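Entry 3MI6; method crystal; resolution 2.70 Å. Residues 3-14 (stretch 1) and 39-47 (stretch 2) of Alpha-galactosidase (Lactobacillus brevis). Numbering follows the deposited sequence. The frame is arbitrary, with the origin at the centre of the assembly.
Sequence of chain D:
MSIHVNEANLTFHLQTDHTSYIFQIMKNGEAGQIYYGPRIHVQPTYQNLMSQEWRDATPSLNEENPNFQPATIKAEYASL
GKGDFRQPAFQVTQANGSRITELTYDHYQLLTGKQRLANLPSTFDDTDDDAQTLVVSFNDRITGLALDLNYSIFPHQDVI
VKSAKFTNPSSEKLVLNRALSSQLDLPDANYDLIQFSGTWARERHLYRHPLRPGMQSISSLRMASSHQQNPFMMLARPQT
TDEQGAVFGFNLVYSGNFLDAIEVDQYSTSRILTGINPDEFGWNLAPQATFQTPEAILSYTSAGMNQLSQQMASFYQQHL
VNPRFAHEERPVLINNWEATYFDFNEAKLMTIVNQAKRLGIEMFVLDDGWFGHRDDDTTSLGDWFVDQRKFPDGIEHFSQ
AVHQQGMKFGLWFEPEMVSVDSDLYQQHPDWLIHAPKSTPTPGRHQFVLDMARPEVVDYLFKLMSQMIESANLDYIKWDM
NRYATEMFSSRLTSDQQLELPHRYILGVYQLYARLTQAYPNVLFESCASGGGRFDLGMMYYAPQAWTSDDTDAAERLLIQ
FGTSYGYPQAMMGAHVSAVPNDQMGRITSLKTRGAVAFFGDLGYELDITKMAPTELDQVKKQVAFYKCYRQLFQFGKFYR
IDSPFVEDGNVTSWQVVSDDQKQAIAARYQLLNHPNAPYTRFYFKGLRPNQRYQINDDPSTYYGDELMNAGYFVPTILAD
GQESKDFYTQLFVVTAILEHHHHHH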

# COMPACT_ATOMS: atom_id res chain seq x y z
N ILE D 3 -31.01 12.64 -25.74
CA ILE D 3 -31.12 13.91 -25.01
C ILE D 3 -32.57 14.30 -24.74
O ILE D 3 -33.39 14.37 -25.66
CB ILE D 3 -30.44 15.07 -25.75
CG1 ILE D 3 -29.10 14.64 -26.33
CG2 ILE D 3 -30.24 16.21 -24.80
CD1 ILE D 3 -28.32 15.78 -26.89
N HIS D 4 -32.86 14.58 -23.48
CA HIS D 4 -34.22 14.80 -23.03
C HIS D 4 -34.22 16.09 -22.27
O HIS D 4 -33.47 16.23 -21.31
CB HIS D 4 -34.66 13.70 -22.06
CG HIS D 4 -34.71 12.34 -22.67
ND1 HIS D 4 -35.90 11.66 -22.87
CD2 HIS D 4 -33.73 11.52 -23.13
CE1 HIS D 4 -35.64 10.49 -23.43
NE2 HIS D 4 -34.34 10.38 -23.60
N VAL D 5 -35.05 17.04 -22.68
CA VAL D 5 -35.18 18.29 -21.96
C VAL D 5 -36.56 18.38 -21.31
O VAL D 5 -37.57 18.01 -21.91
CB VAL D 5 -35.00 19.50 -22.89
CG1 VAL D 5 -34.88 20.79 -22.08
CG2 VAL D 5 -33.79 19.30 -23.79
N ASN D 6 -36.59 18.83 -20.06
CA ASN D 6 -37.83 19.13 -19.38
C ASN D 6 -37.92 20.63 -19.31
O ASN D 6 -37.27 21.26 -18.47
CB ASN D 6 -37.87 18.55 -17.97
CG ASN D 6 -39.25 18.66 -17.33
OD1 ASN D 6 -40.02 17.70 -17.35
ND2 ASN D 6 -39.56 19.84 -16.77
N GLU D 7 -38.73 21.19 -20.20
CA GLU D 7 -38.72 22.62 -20.42
C GLU D 7 -39.30 23.33 -19.23
O GLU D 7 -38.95 24.48 -18.95
CB GLU D 7 -39.43 22.97 -21.73
CG GLU D 7 -38.53 22.78 -22.96
CD GLU D 7 -39.26 22.90 -24.28
OE1 GLU D 7 -40.11 22.02 -24.56
OE2 GLU D 7 -38.97 23.85 -25.03
N ALA D 8 -40.15 22.62 -18.51
CA ALA D 8 -40.83 23.15 -17.34
C ALA D 8 -39.87 23.38 -16.17
O ALA D 8 -40.11 24.25 -15.33
CB ALA D 8 -41.95 22.22 -16.94
N ASN D 9 -38.80 22.59 -16.11
CA ASN D 9 -37.80 22.71 -15.04
C ASN D 9 -36.39 22.97 -15.56
O ASN D 9 -35.46 23.13 -14.77
CB ASN D 9 -37.77 21.46 -14.17
CG ASN D 9 -39.01 21.30 -13.37
OD1 ASN D 9 -39.11 21.81 -12.26
ND2 ASN D 9 -39.98 20.58 -13.92
N LEU D 10 -36.25 22.99 -16.88
CA LEU D 10 -34.95 23.24 -17.49
C LEU D 10 -33.94 22.21 -16.97
O LEU D 10 -32.80 22.54 -16.61
CB LEU D 10 -34.50 24.69 -17.25
CG LEU D 10 -35.41 25.80 -17.82
CD1 LEU D 10 -34.83 27.18 -17.54
CD2 LEU D 10 -35.62 25.61 -19.29
N THR D 11 -34.39 20.96 -16.95
CA THR D 11 -33.56 19.82 -16.65
C THR D 11 -33.11 19.15 -17.94
O THR D 11 -33.92 18.60 -18.69
CB THR D 11 -34.33 18.81 -15.83
OG1 THR D 11 -34.83 19.44 -14.65
CG2 THR D 11 -33.42 17.67 -15.45
N PHE D 12 -31.81 19.21 -18.19
CA PHE D 12 -31.21 18.59 -19.35
C PHE D 12 -30.54 17.31 -18.92
O PHE D 12 -29.76 17.29 -17.97
CB PHE D 12 -30.20 19.55 -19.97
CG PHE D 12 -30.79 20.87 -20.30
CD1 PHE D 12 -31.29 21.12 -21.57
CD2 PHE D 12 -30.90 21.86 -19.34
CE1 PHE D 12 -31.85 22.33 -21.88
CE2 PHE D 12 -31.47 23.07 -19.64
CZ PHE D 12 -31.94 23.31 -20.91
N HIS D 13 -30.86 16.25 -19.65
CA HIS D 13 -30.48 14.92 -19.29
C HIS D 13 -30.06 14.22 -20.57
O HIS D 13 -30.87 13.95 -21.44
CB HIS D 13 -31.69 14.25 -18.65
CG HIS D 13 -31.42 12.88 -18.11
ND1 HIS D 13 -30.61 11.96 -18.75
CD2 HIS D 13 -31.91 12.25 -17.01
CE1 HIS D 13 -30.60 10.83 -18.06
NE2 HIS D 13 -31.37 10.98 -17.00
N LEU D 14 -28.76 13.94 -20.67
CA LEU D 14 -28.19 13.20 -21.78
C LEU D 14 -28.11 11.66 -21.51
O LEU D 14 -27.61 11.23 -20.46
CB LEU D 14 -26.81 13.77 -22.08
CG LEU D 14 -26.72 15.14 -22.79
CD1 LEU D 14 -27.26 16.28 -21.95
CD2 LEU D 14 -25.28 15.44 -23.24
N ARG D 39 -26.36 4.79 -16.63
CA ARG D 39 -27.67 5.31 -17.01
C ARG D 39 -28.71 5.20 -15.90
O ARG D 39 -28.82 4.17 -15.22
CB ARG D 39 -28.16 4.61 -18.27
CG ARG D 39 -29.43 5.23 -18.87
CD ARG D 39 -29.51 4.95 -20.37
NE ARG D 39 -30.85 5.12 -20.93
CZ ARG D 39 -31.23 4.57 -22.08
NH1 ARG D 39 -30.37 3.81 -22.74
NH2 ARG D 39 -32.46 4.74 -22.55
N ILE D 40 -29.48 6.26 -15.70
CA ILE D 40 -30.64 6.22 -14.80
C ILE D 40 -31.85 6.82 -15.51
O ILE D 40 -31.72 7.46 -16.54
CB ILE D 40 -30.38 6.89 -13.43
CG1 ILE D 40 -30.38 8.42 -13.52
CG2 ILE D 40 -29.08 6.39 -12.83
CD1 ILE D 40 -30.13 9.11 -12.20
N HIS D 41 -33.03 6.61 -14.96
CA HIS D 41 -34.27 6.95 -15.66
C HIS D 41 -34.48 8.45 -15.82
O HIS D 41 -34.07 9.23 -14.97
CB HIS D 41 -35.47 6.33 -14.94
CG HIS D 41 -35.87 5.00 -15.49
ND1 HIS D 41 -35.86 3.85 -14.73
CD2 HIS D 41 -36.29 4.63 -16.72
CE1 HIS D 41 -36.26 2.83 -15.47
NE2 HIS D 41 -36.53 3.28 -16.68
N VAL D 42 -35.12 8.84 -16.91
CA VAL D 42 -35.50 10.25 -17.08
C VAL D 42 -36.59 10.67 -16.09
O VAL D 42 -37.55 9.93 -15.86
CB VAL D 42 -35.97 10.58 -18.52
CG1 VAL D 42 -36.35 12.03 -18.60
CG2 VAL D 42 -34.87 10.26 -19.53
N GLN D 43 -36.44 11.86 -15.51
CA GLN D 43 -37.35 12.37 -14.50
C GLN D 43 -37.37 13.87 -14.61
O GLN D 43 -36.35 14.47 -14.95
CB GLN D 43 -36.89 11.98 -13.10
CG GLN D 43 -36.97 10.50 -12.78
CD GLN D 43 -38.26 10.12 -12.09
OE1 GLN D 43 -39.31 10.74 -12.30
NE2 GLN D 43 -38.19 9.09 -11.25
N PRO D 44 -38.51 14.50 -14.31
CA PRO D 44 -38.68 15.94 -14.56
C PRO D 44 -37.70 16.73 -13.72
O PRO D 44 -37.07 17.67 -14.19
CB PRO D 44 -40.11 16.21 -14.07
CG PRO D 44 -40.77 14.88 -14.04
CD PRO D 44 -39.70 13.92 -13.67
N THR D 45 -37.59 16.33 -12.46
CA THR D 45 -36.74 17.01 -11.52
C THR D 45 -36.09 15.96 -10.61
O THR D 45 -36.60 14.84 -10.50
CB THR D 45 -37.57 18.00 -10.69
OG1 THR D 45 -36.70 18.91 -10.01
CG2 THR D 45 -38.43 17.26 -9.67
N TYR D 46 -34.95 16.31 -10.01
CA TYR D 46 -34.25 15.43 -9.08
C TYR D 46 -34.06 16.15 -7.75
O TYR D 46 -32.95 16.41 -7.33
CB TYR D 46 -32.90 15.00 -9.66
CG TYR D 46 -33.00 14.17 -10.93
CD1 TYR D 46 -33.04 14.77 -12.17
CD2 TYR D 46 -33.03 12.79 -10.89
CE1 TYR D 46 -33.14 14.03 -13.33
CE2 TYR D 46 -33.13 12.04 -12.04
CZ TYR D 46 -33.18 12.67 -13.26
OH TYR D 46 -33.27 11.93 -14.42
N GLN D 47 -35.17 16.47 -7.09
CA GLN D 47 -35.14 17.29 -5.88
C GLN D 47 -34.18 16.69 -4.87
O GLN D 47 -33.50 17.40 -4.14
CB GLN D 47 -36.53 17.42 -5.25
CG GLN D 47 -37.47 18.40 -5.97
CD GLN D 47 -38.82 18.56 -5.27
OE1 GLN D 47 -38.96 18.21 -4.09
NE2 GLN D 47 -39.82 19.08 -5.99

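An irregular segment packs across one face of a two-stranded hairpin, in a modest contact of about 430 Å² anchored by a hydrogen bond from threonine to a backbone carbonyl and otherwise by side-chain packing around a histidine, a valine and a proline. The first stretch pairs with itself: H4 N donates to H13 O at 2.9 Å and H13 N returns to H4 O at 3.1 Å, while N6 N to T11 O at 3.0 Å and T11 N to N6 O at 3.3 Å carry the pairing to the turn. There N6 O also accepts from N9 N at 3.1 Å. Because side chains alternate along a strand, H4, N6, T11 and H13 direct their CA-to-CB bonds toward the second stretch, whereas V5 turns away. The second stretch has no regular helix or strand and adds no backbone hydrogen bond to the hairpin.

The hydrogen bond runs from T11 OG1 to P44 O at 2.9 Å. Threonine suits this place because its hydroxyl can donate to a backbone carbonyl, while its methyl remains free for packing: T11 CG2 lies 4.2 Å from Y46 CE1, at the edge of the tyrosine ring. P44 also lies against the hairpin, which covers 65 Å² of it; N6 CA and P44 CA, 5.8 Å apart, are the closest CA pair between the stretches. N9 adds a looser contact, its CB 3.9 Å from P44 O.

V42 supplies a nonpolar contact to two imidazoles. Its CG2 sits 3.8 Å from the centroid of the H4 ring, only 10° off the ring normal, a CH-pi contact in which a methyl rests on the pi face. The same CG2 also lies over one face of the H13 ring, 4.4 Å from H13 CD2. The one methyl, CG2, thus meets both imidazoles.

H13 is buried and gives up more area to this contact than any other residue, 83 Å². Its flat ring offers a face to V42 and its edge to oxygen atoms: I40 O lies near the ring plane, 3.6 Å from H13 NE2, and Y46 OH is also at the edge, 2.9 Å from H13 CD2. Y46 OH donates to H41 O at 2.9 Å, a bond within the second stretch. Tyrosine thus combines a long aromatic ring, which reaches the hairpin although its CA-to-CB bond points sideways, with a hydroxyl that keeps a hydrogen-bond partner although the residue is buried.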